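Local coordinates for protein inactive glucansucrase (Lactobacillus reuteri, PDB 5JBD) that belongs to glycoside hydrolase family 70 as an inactive glucansucrase, with a barrel of eight parallel strands at its heart and a bound calcium ion, at residues A[83-88]-A[135-140]; A[192-197]-A[842-847]; A[531-536]-A[561-566]; A[554-559]-A[589-594]; A[763-768]-A[780-785]. One frame throughout, in Å; residues are numbered along the deposited sequence.

Contact 1: A[83-88]-A[135-140]; sequences LMYIWP and NLRYVI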
# COMPACT_ATOMS: atom_id res chain seq x y z
N LEU A 83 35.22 10.17 -9.67
CA LEU A 83 35.67 8.98 -10.42
C LEU A 83 36.71 9.21 -11.50
O LEU A 83 37.24 8.24 -12.04
CB LEU A 83 34.47 8.21 -11.01
CG LEU A 83 33.79 7.29 -10.01
CD1 LEU A 83 32.39 6.93 -10.49
CD2 LEU A 83 34.63 6.05 -9.71
N MET A 84 37.00 10.47 -11.83
CA MET A 84 38.18 10.82 -12.65
C MET A 84 39.50 10.70 -11.88
O MET A 84 40.57 10.62 -12.51
CB MET A 84 38.08 12.27 -13.16
CG MET A 84 37.21 12.45 -14.37
SD MET A 84 36.95 14.19 -14.70
CE MET A 84 38.57 14.70 -15.30
N TYR A 85 39.42 10.76 -10.54
CA TYR A 85 40.60 10.84 -9.65
C TYR A 85 40.74 9.70 -8.64
O TYR A 85 41.87 9.38 -8.26
CB TYR A 85 40.56 12.14 -8.84
CG TYR A 85 40.58 13.41 -9.67
CD1 TYR A 85 41.78 14.02 -10.03
CD2 TYR A 85 39.40 14.01 -10.08
CE1 TYR A 85 41.79 15.19 -10.77
CE2 TYR A 85 39.40 15.18 -10.83
CZ TYR A 85 40.59 15.77 -11.17
OH TYR A 85 40.61 16.92 -11.93
N ILE A 86 39.63 9.13 -8.16
CA ILE A 86 39.65 8.07 -7.14
C ILE A 86 38.73 6.91 -7.50
O ILE A 86 37.71 7.09 -8.18
CB ILE A 86 39.27 8.59 -5.73
CG1 ILE A 86 37.86 9.19 -5.70
CG2 ILE A 86 40.28 9.63 -5.27
CD1 ILE A 86 37.37 9.50 -4.30
N TRP A 87 39.09 5.72 -7.02
CA TRP A 87 38.36 4.47 -7.29
C TRP A 87 38.43 3.55 -6.07
O TRP A 87 39.38 3.64 -5.29
CB TRP A 87 38.95 3.75 -8.51
CG TRP A 87 39.06 4.65 -9.69
CD1 TRP A 87 38.13 4.87 -10.64
CD2 TRP A 87 40.17 5.50 -10.01
NE1 TRP A 87 38.57 5.78 -11.55
CE2 TRP A 87 39.83 6.20 -11.19
CE3 TRP A 87 41.41 5.75 -9.42
CZ2 TRP A 87 40.68 7.13 -11.79
CZ3 TRP A 87 42.26 6.67 -10.02
CH2 TRP A 87 41.90 7.35 -11.20
N PRO A 88 37.42 2.68 -5.88
CA PRO A 88 37.48 1.70 -4.79
C PRO A 88 38.60 0.66 -4.92
O PRO A 88 38.97 0.06 -3.91
CB PRO A 88 36.11 1.01 -4.84
CG PRO A 88 35.58 1.28 -6.20
CD PRO A 88 36.17 2.58 -6.66
N ASN A 135 46.70 11.04 -17.94
CA ASN A 135 46.54 11.32 -19.37
C ASN A 135 45.07 11.34 -19.79
O ASN A 135 44.68 12.18 -20.60
CB ASN A 135 47.38 10.34 -20.21
CG ASN A 135 48.86 10.71 -20.24
OD1 ASN A 135 49.22 11.88 -20.20
ND2 ASN A 135 49.71 9.72 -20.33
N LEU A 136 44.26 10.44 -19.23
CA LEU A 136 42.83 10.45 -19.50
C LEU A 136 42.16 11.73 -18.98
O LEU A 136 41.29 12.28 -19.65
CB LEU A 136 42.16 9.22 -18.90
CG LEU A 136 40.63 9.10 -19.11
CD1 LEU A 136 40.24 9.16 -20.58
CD2 LEU A 136 40.15 7.83 -18.47
N ARG A 137 42.57 12.22 -17.81
CA ARG A 137 42.05 13.49 -17.32
C ARG A 137 42.29 14.65 -18.32
O ARG A 137 41.38 15.45 -18.56
CB ARG A 137 42.58 13.82 -15.93
CG ARG A 137 41.98 12.93 -14.85
CD ARG A 137 42.26 13.49 -13.46
NE ARG A 137 43.66 13.32 -13.04
CZ ARG A 137 44.16 12.21 -12.49
NH1 ARG A 137 43.41 11.14 -12.24
NH2 ARG A 137 45.45 12.17 -12.16
N TYR A 138 43.48 14.69 -18.93
CA TYR A 138 43.79 15.69 -19.97
C TYR A 138 42.84 15.54 -21.17
O TYR A 138 42.32 16.52 -21.69
CB TYR A 138 45.27 15.60 -20.43
CG TYR A 138 46.32 15.74 -19.33
CD1 TYR A 138 46.13 16.61 -18.24
CD2 TYR A 138 47.52 15.02 -19.39
CE1 TYR A 138 47.09 16.74 -17.24
CE2 TYR A 138 48.48 15.15 -18.38
CZ TYR A 138 48.26 16.00 -17.31
OH TYR A 138 49.18 16.12 -16.30
N VAL A 139 42.59 14.29 -21.58
CA VAL A 139 41.69 13.99 -22.70
C VAL A 139 40.24 14.33 -22.32
O VAL A 139 39.52 14.88 -23.14
CB VAL A 139 41.84 12.52 -23.17
CG1 VAL A 139 40.80 12.16 -24.23
CG2 VAL A 139 43.26 12.29 -23.73
N ILE A 140 39.85 14.07 -21.08
CA ILE A 140 38.53 14.48 -20.57
C ILE A 140 38.38 16.02 -20.61
O ILE A 140 37.33 16.53 -21.01
CB ILE A 140 38.25 13.92 -19.16
CG1 ILE A 140 38.00 12.41 -19.25
CG2 ILE A 140 37.03 14.57 -18.51
CD1 ILE A 140 37.92 11.71 -17.92
O HOH W 1 44.31 9.61 -9.73
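Arg137 leaves its helix with CG anti to its carbonyl carbon, and a bend at chi3 (-73°) brings NE within 3.5 Å of Tyr85 CE1. Met84, which also bends at chi3, turns its terminal methyl to Ile140. Against the Tyr85 ring it is Arg137 CD that touches: it rides over one face toward the rim, 3.2 Å from Tyr85 CE1, a CH-pi contact. Beyond it the guanidinium, nearly parallel to the ring (16°), passes the CD1 side with NE near CD1 and CE1. An aliphatic stalk with a flat polar end suits this place, because the stalk covers the aromatic face while the end still reaches backbone oxygen. NH1 of Arg137 donates to Met84 O (2.9 Å) almost within the guanidinium plane. It also donates to a water, 3.1 Å away, which itself donates to Tyr85 O, so one nitrogen holds two successive carbonyls. NH2 is taken up by Gln134. On the apolar side Met84 and Ile140 meet tip to tip, Met84 CE lying 3.6 Å from Ile140 CG2. Unbranched and flexible, Met84 can follow the surfaces of Ile140 and of Leu153 of helix 151-162. The arrangement is that of a loop docked on a helix: 83-88, between strand 80-81 and helix 90-101, lies against helix 126-147 in a mainly helical region, the contact's centre about 44 Å from the centre of the chain.

Contact 2: A[192-197]-A[842-847]; sequences DQVIFV and NGTSLQ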
# COMPACT_ATOMS: atom_id res chain seq x y z
N ASP A 192 13.82 -8.00 0.11
CA ASP A 192 14.84 -7.03 -0.39
C ASP A 192 14.87 -5.82 0.54
O ASP A 192 14.27 -4.78 0.26
CB ASP A 192 14.55 -6.62 -1.85
CG ASP A 192 15.16 -7.58 -2.86
OD1 ASP A 192 15.77 -8.61 -2.47
OD2 ASP A 192 15.04 -7.28 -4.07
N GLN A 193 15.57 -5.98 1.66
CA GLN A 193 15.56 -5.01 2.75
C GLN A 193 16.92 -4.84 3.36
O GLN A 193 17.76 -5.75 3.37
CB GLN A 193 14.64 -5.45 3.90
CG GLN A 193 13.22 -5.82 3.53
CD GLN A 193 12.35 -4.63 3.19
OE1 GLN A 193 12.66 -3.48 3.51
NE2 GLN A 193 11.22 -4.91 2.54
N VAL A 194 17.08 -3.67 3.96
CA VAL A 194 18.18 -3.37 4.80
C VAL A 194 17.61 -2.73 6.08
O VAL A 194 16.65 -1.96 6.02
CB VAL A 194 19.12 -2.46 3.95
CG1 VAL A 194 19.26 -1.06 4.50
CG2 VAL A 194 20.41 -3.18 3.58
N ILE A 195 18.17 -3.06 7.24
CA ILE A 195 17.80 -2.37 8.50
C ILE A 195 18.82 -1.28 8.84
O ILE A 195 19.99 -1.40 8.48
CB ILE A 195 17.67 -3.31 9.72
CG1 ILE A 195 18.97 -4.10 9.99
CG2 ILE A 195 16.49 -4.27 9.51
CD1 ILE A 195 18.92 -4.93 11.27
N PHE A 196 18.37 -0.25 9.55
CA PHE A 196 19.26 0.79 10.09
C PHE A 196 19.64 0.41 11.52
O PHE A 196 18.75 0.17 12.37
CB PHE A 196 18.57 2.15 10.10
CG PHE A 196 18.08 2.63 8.76
CD1 PHE A 196 18.66 2.20 7.57
CD2 PHE A 196 17.04 3.53 8.69
CE1 PHE A 196 18.21 2.66 6.35
CE2 PHE A 196 16.58 4.00 7.46
CZ PHE A 196 17.16 3.56 6.30
N VAL A 197 20.95 0.35 11.78
CA VAL A 197 21.47 -0.06 13.10
C VAL A 197 22.31 1.04 13.71
O VAL A 197 22.78 1.95 13.00
CB VAL A 197 22.30 -1.37 13.05
CG1 VAL A 197 21.48 -2.51 12.43
CG2 VAL A 197 23.65 -1.19 12.35
N ASN A 842 13.05 2.26 10.70
CA ASN A 842 13.59 0.92 10.96
C ASN A 842 14.55 0.47 9.88
O ASN A 842 15.49 -0.28 10.17
CB ASN A 842 12.46 -0.13 11.02
CG ASN A 842 11.59 -0.02 12.27
OD1 ASN A 842 10.37 -0.27 12.21
ND2 ASN A 842 12.19 0.32 13.39
N GLY A 843 14.34 0.92 8.65
CA GLY A 843 15.13 0.46 7.52
C GLY A 843 14.47 0.86 6.23
O GLY A 843 13.55 1.68 6.22
N THR A 844 14.95 0.30 5.13
CA THR A 844 14.39 0.58 3.81
C THR A 844 14.50 -0.65 2.94
O THR A 844 15.42 -1.45 3.12
CB THR A 844 15.08 1.78 3.11
OG1 THR A 844 14.53 1.98 1.80
CG2 THR A 844 16.57 1.56 2.98
N SER A 845 13.58 -0.79 1.98
CA SER A 845 13.79 -1.70 0.87
C SER A 845 14.99 -1.22 0.06
O SER A 845 15.35 -0.04 0.12
CB SER A 845 12.55 -1.83 -0.01
OG SER A 845 12.03 -0.57 -0.39
N LEU A 846 15.63 -2.13 -0.66
CA LEU A 846 16.86 -1.80 -1.38
C LEU A 846 16.57 -0.67 -2.36
O LEU A 846 15.56 -0.70 -3.06
CB LEU A 846 17.42 -3.02 -2.11
CG LEU A 846 17.66 -4.30 -1.30
CD1 LEU A 846 18.29 -5.38 -2.18
CD2 LEU A 846 18.49 -4.06 -0.05
N GLN A 847 17.43 0.36 -2.38
CA GLN A 847 17.14 1.57 -3.15
C GLN A 847 17.81 1.64 -4.52
O GLN A 847 17.68 2.66 -5.22
CB GLN A 847 17.48 2.81 -2.30
CG GLN A 847 16.59 2.94 -1.08
CD GLN A 847 16.73 4.29 -0.39
OE1 GLN A 847 17.59 5.09 -0.73
NE2 GLN A 847 15.89 4.53 0.62
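Val194 and Thr844 are the hydrogen-bonded pair of an antiparallel beta ladder, inside a six-stranded antiparallel sheet consistent with domain B of family 70 proteins. Val194 N donates to Thr844 O (2.9 Å) and Thr844 N returns a bond to Val194 O (3.0 Å); Gln193-Ser845 and Ile195-Gly843 are the non-hydrogen-bonded pairs on either side. One bond further along, Phe196 N gives to Asn842 O at 2.9 Å. Gly843 CA sits 3.6 Å from the centroid of the Phe196 ring, over the centre of the face and only 4° off the normal, a CH-pi contact. Glycine suits this place because a CB here would run into Val194 O and Ile195 CA of the close non-hydrogen-bonded pair. The Thr844 methyl CG2 stands between the backbone N and the carbonyl carbon, where it touches Phe196 CE1 at 3.9 Å, while OG1 donates to Ser845 O. Asn842 also pairs through its backbone with Asp243, a ligand of the calcium ion, which lies about 5 Å from the Asn842 side chain. At the other end Leu846 brings CD1 across the side chain of Asp192, whose carboxylate is bonded to Ser174. Just past the ladder, Leu846 N reaches Asp192 O (3.1 Å) from above the carbonyl plane.

Contact 3: A[531-536]-A[561-566]; sequences LSRTSG and ANQQYR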
# COMPACT_ATOMS: atom_id res chain seq x y z
N LEU A 531 -41.54 -4.25 10.27
CA LEU A 531 -40.96 -4.67 8.99
C LEU A 531 -40.60 -6.16 8.93
O LEU A 531 -40.06 -6.61 7.93
CB LEU A 531 -39.72 -3.81 8.66
CG LEU A 531 -39.95 -2.29 8.59
CD1 LEU A 531 -38.66 -1.57 8.22
CD2 LEU A 531 -41.06 -1.95 7.59
N SER A 532 -40.92 -6.93 9.98
CA SER A 532 -40.56 -8.35 10.03
C SER A 532 -41.15 -9.11 8.85
O SER A 532 -40.42 -9.75 8.09
CB SER A 532 -41.02 -8.98 11.35
OG SER A 532 -40.19 -8.58 12.44
N ARG A 533 -42.46 -8.99 8.67
CA ARG A 533 -43.18 -9.71 7.61
C ARG A 533 -42.62 -9.47 6.20
O ARG A 533 -42.49 -10.41 5.40
CB ARG A 533 -44.67 -9.31 7.63
CG ARG A 533 -45.53 -9.93 6.53
CD ARG A 533 -45.55 -11.44 6.58
NE ARG A 533 -46.50 -12.00 5.61
CZ ARG A 533 -46.82 -13.29 5.52
NH1 ARG A 533 -46.28 -14.22 6.33
NH2 ARG A 533 -47.71 -13.67 4.60
N THR A 534 -42.30 -8.22 5.90
CA THR A 534 -41.95 -7.81 4.53
C THR A 534 -40.44 -7.68 4.29
O THR A 534 -40.02 -7.10 3.28
CB THR A 534 -42.66 -6.48 4.17
OG1 THR A 534 -42.36 -5.50 5.17
CG2 THR A 534 -44.17 -6.67 4.09
N SER A 535 -39.61 -8.24 5.18
CA SER A 535 -38.16 -8.24 4.98
C SER A 535 -37.60 -9.67 5.04
O SER A 535 -38.35 -10.63 5.24
CB SER A 535 -37.48 -7.29 5.99
OG SER A 535 -37.75 -7.67 7.32
N GLY A 536 -36.29 -9.80 4.83
CA GLY A 536 -35.64 -11.09 4.61
C GLY A 536 -35.34 -11.32 3.14
O GLY A 536 -35.76 -10.56 2.26
N ALA A 561 -45.00 -17.49 6.03
CA ALA A 561 -45.95 -18.46 5.45
C ALA A 561 -46.96 -17.74 4.58
O ALA A 561 -47.30 -16.58 4.83
CB ALA A 561 -46.67 -19.23 6.55
N ASN A 562 -47.40 -18.41 3.51
CA ASN A 562 -48.42 -17.88 2.61
C ASN A 562 -48.06 -16.47 2.12
O ASN A 562 -48.87 -15.54 2.19
CB ASN A 562 -49.80 -17.90 3.29
CG ASN A 562 -50.18 -19.28 3.83
OD1 ASN A 562 -50.46 -19.44 5.02
ND2 ASN A 562 -50.16 -20.28 2.96
N GLN A 563 -46.83 -16.34 1.63
CA GLN A 563 -46.29 -15.04 1.27
C GLN A 563 -45.71 -15.01 -0.13
O GLN A 563 -45.02 -15.93 -0.55
CB GLN A 563 -45.22 -14.62 2.28
CG GLN A 563 -44.75 -13.19 2.05
CD GLN A 563 -43.92 -12.63 3.18
OE1 GLN A 563 -43.58 -13.32 4.14
NE2 GLN A 563 -43.58 -11.34 3.07
N GLN A 564 -45.98 -13.90 -0.83
CA GLN A 564 -45.49 -13.68 -2.20
C GLN A 564 -44.06 -13.16 -2.20
O GLN A 564 -43.75 -12.21 -1.48
CB GLN A 564 -46.38 -12.67 -2.91
CG GLN A 564 -47.83 -13.10 -2.97
CD GLN A 564 -48.64 -12.26 -3.93
OE1 GLN A 564 -48.30 -11.11 -4.22
NE2 GLN A 564 -49.69 -12.84 -4.47
N TYR A 565 -43.22 -13.78 -3.02
CA TYR A 565 -41.82 -13.38 -3.21
C TYR A 565 -41.56 -13.00 -4.66
O TYR A 565 -42.06 -13.65 -5.58
CB TYR A 565 -40.87 -14.50 -2.75
CG TYR A 565 -40.73 -14.50 -1.26
CD1 TYR A 565 -41.68 -15.09 -0.45
CD2 TYR A 565 -39.68 -13.81 -0.65
CE1 TYR A 565 -41.58 -15.05 0.92
CE2 TYR A 565 -39.56 -13.75 0.72
CZ TYR A 565 -40.51 -14.37 1.50
OH TYR A 565 -40.39 -14.33 2.86
N ARG A 566 -40.79 -11.93 -4.84
CA ARG A 566 -40.41 -11.46 -6.16
C ARG A 566 -39.09 -12.08 -6.59
O ARG A 566 -38.15 -12.17 -5.80
CB ARG A 566 -40.28 -9.92 -6.15
CG ARG A 566 -39.99 -9.34 -7.53
CD ARG A 566 -40.25 -7.84 -7.58
NE ARG A 566 -39.22 -7.05 -6.88
CZ ARG A 566 -38.14 -6.48 -7.44
NH1 ARG A 566 -37.87 -6.59 -8.74
NH2 ARG A 566 -37.31 -5.77 -6.68
O HOH W 2 -38.33 -13.08 3.76
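The backbones keep their distance, the nearest CA atoms, Arg533 CA and Gln563 CA, being 8.8 Å apart, and Arg533 sits in a type I beta turn from Ser532 to Ser535. Two long side chains span the gap. Arg533 has CG anti to its backbone N (chi1 177°) and bends at chi2, Gln563 is extended beyond CG, and the two slide past each other in opposite directions. Their flat ends stack with planes 13° apart, Gln563 OE1 lying over the rim of one guanidinium face. Each end then grips the other backbone. Gln563 NE2 donates to Arg533 O at 2.7 Å, coming from above the carbonyl plane. Arg533 closes end-on about one oxygen: NH1 (3.0 Å) and NH2 (2.9 Å) both donate to Ala561 O, which lies at the edge of the guanidinium. The contact lies at the outer end of an antiparallel sheet consistent with domain C of the family, where 531-536 leads into strand 537-542 and 561-566 opens strand 564-571. Glutamine suits its place because both halves of its amide are used, OE1 being bonded to His560. Arg533 NH1 also donates to Ala559 O, which suits a group with several N-H bonds. Farther along, a water joins the segments, donating to Ser535 O (2.9 Å) and lying 2.6 Å from Tyr565 OH in the plane of the phenol ring.

Contact 4: A[554-559]-A[589-594]; sequences INMGRA and LTTDSN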
# COMPACT_ATOMS: atom_id res chain seq x y z
N ILE A 554 -36.81 -24.12 -0.20
CA ILE A 554 -36.11 -23.12 0.62
C ILE A 554 -36.94 -22.76 1.84
O ILE A 554 -38.10 -22.40 1.71
CB ILE A 554 -35.86 -21.80 -0.16
CG1 ILE A 554 -35.33 -22.07 -1.57
CG2 ILE A 554 -34.93 -20.87 0.62
CD1 ILE A 554 -34.12 -22.99 -1.62
N ASN A 555 -36.36 -22.84 3.03
CA ASN A 555 -37.08 -22.45 4.24
C ASN A 555 -36.93 -20.95 4.50
O ASN A 555 -35.90 -20.50 5.03
CB ASN A 555 -36.60 -23.24 5.45
CG ASN A 555 -37.42 -22.92 6.69
OD1 ASN A 555 -38.48 -22.29 6.60
ND2 ASN A 555 -36.96 -23.38 7.85
N MET A 556 -37.98 -20.19 4.19
CA MET A 556 -38.00 -18.74 4.45
C MET A 556 -38.29 -18.39 5.92
O MET A 556 -38.05 -17.26 6.34
CB MET A 556 -39.02 -18.06 3.53
CG MET A 556 -38.86 -18.39 2.04
SD MET A 556 -37.21 -18.01 1.38
CE MET A 556 -37.23 -16.23 1.47
N GLY A 557 -38.82 -19.36 6.67
CA GLY A 557 -39.14 -19.19 8.08
C GLY A 557 -40.62 -19.06 8.38
O GLY A 557 -41.41 -18.69 7.51
N ARG A 558 -40.97 -19.30 9.64
CA ARG A 558 -42.36 -19.25 10.12
C ARG A 558 -42.98 -17.86 10.01
O ARG A 558 -44.19 -17.74 9.94
CB ARG A 558 -42.47 -19.72 11.59
CG ARG A 558 -42.16 -21.19 11.81
CD ARG A 558 -43.29 -22.08 11.29
NE ARG A 558 -42.91 -23.48 11.29
CZ ARG A 558 -43.59 -24.45 10.69
NH1 ARG A 558 -44.72 -24.18 10.03
NH2 ARG A 558 -43.15 -25.71 10.75
N ALA A 559 -42.16 -16.81 10.00
CA ALA A 559 -42.65 -15.46 9.78
C ALA A 559 -43.14 -15.21 8.37
O ALA A 559 -43.75 -14.18 8.12
CB ALA A 559 -41.57 -14.44 10.14
N LEU A 589 -43.41 -16.07 -6.89
CA LEU A 589 -43.72 -17.38 -6.33
C LEU A 589 -44.23 -17.15 -4.92
O LEU A 589 -43.89 -16.13 -4.29
CB LEU A 589 -42.48 -18.28 -6.30
CG LEU A 589 -41.95 -18.79 -7.64
CD1 LEU A 589 -40.64 -19.53 -7.44
CD2 LEU A 589 -42.99 -19.67 -8.32
N THR A 590 -45.01 -18.09 -4.41
CA THR A 590 -45.64 -17.96 -3.10
C THR A 590 -45.25 -19.11 -2.19
O THR A 590 -45.28 -20.28 -2.62
CB THR A 590 -47.18 -17.90 -3.22
OG1 THR A 590 -47.53 -16.86 -4.12
CG2 THR A 590 -47.85 -17.62 -1.89
N THR A 591 -44.89 -18.80 -0.95
CA THR A 591 -44.57 -19.83 0.04
C THR A 591 -45.81 -20.63 0.47
O THR A 591 -46.93 -20.11 0.42
CB THR A 591 -43.94 -19.26 1.34
OG1 THR A 591 -44.81 -18.29 1.94
CG2 THR A 591 -42.57 -18.66 1.05
N ASP A 592 -45.58 -21.86 0.91
CA ASP A 592 -46.65 -22.70 1.46
C ASP A 592 -46.98 -22.27 2.89
O ASP A 592 -46.42 -21.28 3.40
CB ASP A 592 -46.33 -24.20 1.32
CG ASP A 592 -45.21 -24.68 2.25
OD1 ASP A 592 -44.76 -23.95 3.17
OD2 ASP A 592 -44.79 -25.84 2.05
N SER A 593 -47.86 -23.01 3.55
CA SER A 593 -48.34 -22.61 4.87
C SER A 593 -47.29 -22.79 5.98
O SER A 593 -47.56 -22.44 7.13
CB SER A 593 -49.63 -23.37 5.21
OG SER A 593 -49.35 -24.76 5.32
N ASN A 594 -46.12 -23.34 5.64
CA ASN A 594 -45.01 -23.48 6.57
C ASN A 594 -43.86 -22.50 6.32
O ASN A 594 -42.91 -22.49 7.08
CB ASN A 594 -44.47 -24.91 6.47
CG ASN A 594 -45.45 -25.93 6.98
OD1 ASN A 594 -45.95 -25.82 8.10
ND2 ASN A 594 -45.74 -26.90 6.16
O HOH W 3 -40.60 -23.19 8.06
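Arg558 and Asn594 lie side by side and point the same way, yet their guanidinium and amide planes stand 90° apart. Arg558 NH1 donates to Asn594 OD1 at 2.8 Å with the oxygen somewhat out of the guanidinium plane, and Asn594 O lies over one guanidinium face. The bend at chi2 (-73°) turns the arginine chain, and the straight run beyond it carries NH1 to Asn594. A water ties the same corner together, donating to Asn555 OD1 (2.7 Å) and to Asn594 O (2.6 Å). Both segments leave their strands, 550-555 and 588-590, through Asx turns: Asn555 OD1 accepts from Gly557 N, and Asp592 OD1 from Asn594 N. Asparagine and aspartate suit these places, since their short side chains put an oxygen back over the following backbone. Deeper in, the Met556 and Thr591 side chains cross at about a right angle, Met556 CG 3.8 Å from Thr591 CG2, and Leu597 packs on both residues. Thr591 turns its methyl to this apolar side, while OG1 is bonded to His560 O and Gln563 N.

Contact 5: A[763-768]-A[780-785]; sequences TVTRTN and TYANQI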
# COMPACT_ATOMS: atom_id res chain seq x y z
N THR A 763 24.15 3.32 8.87
CA THR A 763 24.83 2.04 8.98
C THR A 763 23.78 0.94 8.84
O THR A 763 22.77 0.94 9.57
CB THR A 763 25.59 1.95 10.30
OG1 THR A 763 26.52 3.04 10.40
CG2 THR A 763 26.37 0.64 10.38
N VAL A 764 24.00 0.01 7.90
CA VAL A 764 22.98 -0.99 7.54
C VAL A 764 23.44 -2.44 7.47
O VAL A 764 24.63 -2.74 7.37
CB VAL A 764 22.30 -0.65 6.19
CG1 VAL A 764 21.84 0.80 6.16
CG2 VAL A 764 23.21 -0.96 5.00
N THR A 765 22.46 -3.35 7.51
CA THR A 765 22.68 -4.79 7.41
C THR A 765 21.60 -5.38 6.51
O THR A 765 20.43 -4.98 6.59
CB THR A 765 22.64 -5.45 8.81
OG1 THR A 765 23.74 -4.97 9.58
CG2 THR A 765 22.71 -6.97 8.73
N ARG A 766 22.00 -6.31 5.66
CA ARG A 766 21.10 -6.94 4.68
C ARG A 766 20.20 -7.95 5.41
O ARG A 766 20.70 -8.90 5.97
CB ARG A 766 21.92 -7.67 3.61
CG ARG A 766 21.12 -8.34 2.50
CD ARG A 766 20.49 -7.32 1.57
NE ARG A 766 19.74 -7.99 0.51
CZ ARG A 766 18.52 -8.53 0.64
NH1 ARG A 766 17.89 -8.49 1.82
NH2 ARG A 766 17.93 -9.12 -0.41
N THR A 767 18.89 -7.74 5.34
CA THR A 767 17.94 -8.58 6.07
C THR A 767 16.74 -9.02 5.24
O THR A 767 16.48 -8.48 4.16
CB THR A 767 17.37 -7.85 7.31
OG1 THR A 767 16.53 -6.76 6.89
CG2 THR A 767 18.48 -7.35 8.21
N ASN A 768 16.01 -10.00 5.78
CA ASN A 768 14.68 -10.36 5.28
C ASN A 768 13.65 -9.35 5.81
O ASN A 768 14.01 -8.34 6.45
CB ASN A 768 14.33 -11.81 5.65
CG ASN A 768 14.13 -12.03 7.15
OD1 ASN A 768 14.03 -11.10 7.94
ND2 ASN A 768 14.07 -13.30 7.54
N THR A 780 26.55 -11.69 1.83
CA THR A 780 25.81 -10.80 2.73
C THR A 780 26.62 -9.54 3.01
O THR A 780 27.76 -9.41 2.57
CB THR A 780 25.44 -11.53 4.05
OG1 THR A 780 24.47 -10.76 4.77
CG2 THR A 780 26.67 -11.78 4.93
N TYR A 781 26.01 -8.61 3.75
CA TYR A 781 26.73 -7.49 4.35
C TYR A 781 26.07 -7.02 5.65
O TYR A 781 24.86 -7.13 5.79
CB TYR A 781 26.88 -6.32 3.37
CG TYR A 781 25.64 -5.85 2.66
CD1 TYR A 781 24.81 -4.88 3.22
CD2 TYR A 781 25.31 -6.35 1.40
CE1 TYR A 781 23.68 -4.43 2.55
CE2 TYR A 781 24.17 -5.90 0.72
CZ TYR A 781 23.36 -4.94 1.30
OH TYR A 781 22.24 -4.50 0.63
N ALA A 782 26.90 -6.54 6.58
CA ALA A 782 26.44 -6.04 7.88
C ALA A 782 27.25 -4.83 8.30
O ALA A 782 28.45 -4.74 8.01
CB ALA A 782 26.58 -7.13 8.94
N ASN A 783 26.58 -3.89 8.97
CA ASN A 783 27.25 -2.73 9.56
C ASN A 783 28.03 -1.91 8.53
O ASN A 783 29.17 -1.49 8.78
CB ASN A 783 28.14 -3.17 10.74
CG ASN A 783 27.37 -3.92 11.82
OD1 ASN A 783 27.61 -5.11 12.06
ND2 ASN A 783 26.43 -3.24 12.45
N GLN A 784 27.42 -1.71 7.36
CA GLN A 784 28.03 -0.97 6.26
C GLN A 784 27.38 0.39 6.12
O GLN A 784 26.15 0.49 6.17
CB GLN A 784 27.86 -1.71 4.93
CG GLN A 784 28.62 -3.02 4.82
CD GLN A 784 30.11 -2.87 5.03
OE1 GLN A 784 30.75 -2.01 4.43
NE2 GLN A 784 30.67 -3.71 5.89
N ILE A 785 28.19 1.42 5.91
CA ILE A 785 27.65 2.75 5.64
C ILE A 785 27.06 2.77 4.23
O ILE A 785 27.72 2.38 3.27
CB ILE A 785 28.71 3.86 5.88
CG1 ILE A 785 29.09 3.87 7.36
CG2 ILE A 785 28.15 5.21 5.44
CD1 ILE A 785 29.99 4.97 7.82
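Backbone bonds join Val764 to Gln784 both ways: Val764 N donates to Gln784 O at 2.8 Å, and Gln784 N to Val764 O at 3.0 Å. Asn783 as well as Gln784 faces Val764, a G1 beta bulge. Asn783 takes the left-handed helical conformation there, which asparagine adopts more readily than most residues. Past the bulge Arg766 N meets Tyr781 O in a nearly straight bond (3.0 Å, 177°). The one bond across the contact that uses a side chain comes from Asn783 N to Thr765 OG1 (3.1 Å), and a threonine hydroxyl is short enough to stay beside the backbone for it. Aromatic packing follows. Tyr781 CG stands between its own backbone N and carbonyl carbon (chi1 50°), and the ring lies beneath Arg766, whose CB sits over its centre, 3.8 Å from the centroid. Arg766 CD continues to Tyr781 OH at 3.4 Å, and Val764 CG2 comes to the ring edge. Both polar ends have partners elsewhere: the Tyr781 hydroxyl donates to Glu172 O, and the guanidinium meets Leu173 O and makes a salt bridge with Asp192. At the other end the Thr763 methyl CG2 packs on the backbone of Asn783, 3.6 Å from its C. Strand 758-767 is thus held between 784-791, an outermost strand of the six-stranded sheet, and strand 193-197, whose Val194 touches both Val764 and Tyr781.

In the fold
The five contacts fall into three regions of an elongated chain. Contacts 2 and 5, with centres 8 Å apart, share one antiparallel sheet: strands 193-197 and 758-767 are neighbours in it, and contact 5 is nested within the long loop closed by contact 2. Contacts 3 and 4 are 9 Å apart between centres and alternate along the chain; strands 564-571 and 588-590 are paired, and both contacts lie inside the loop of contact 2. Contact 1 comes first in sequence, about 33 Å from contact 2 and about 87 Å from contact 3, centre to centre. The chain thus leaves and returns to the six-stranded sheet that contacts 2 and 5 share, an excursion consistent with the permuted barrel of family 70.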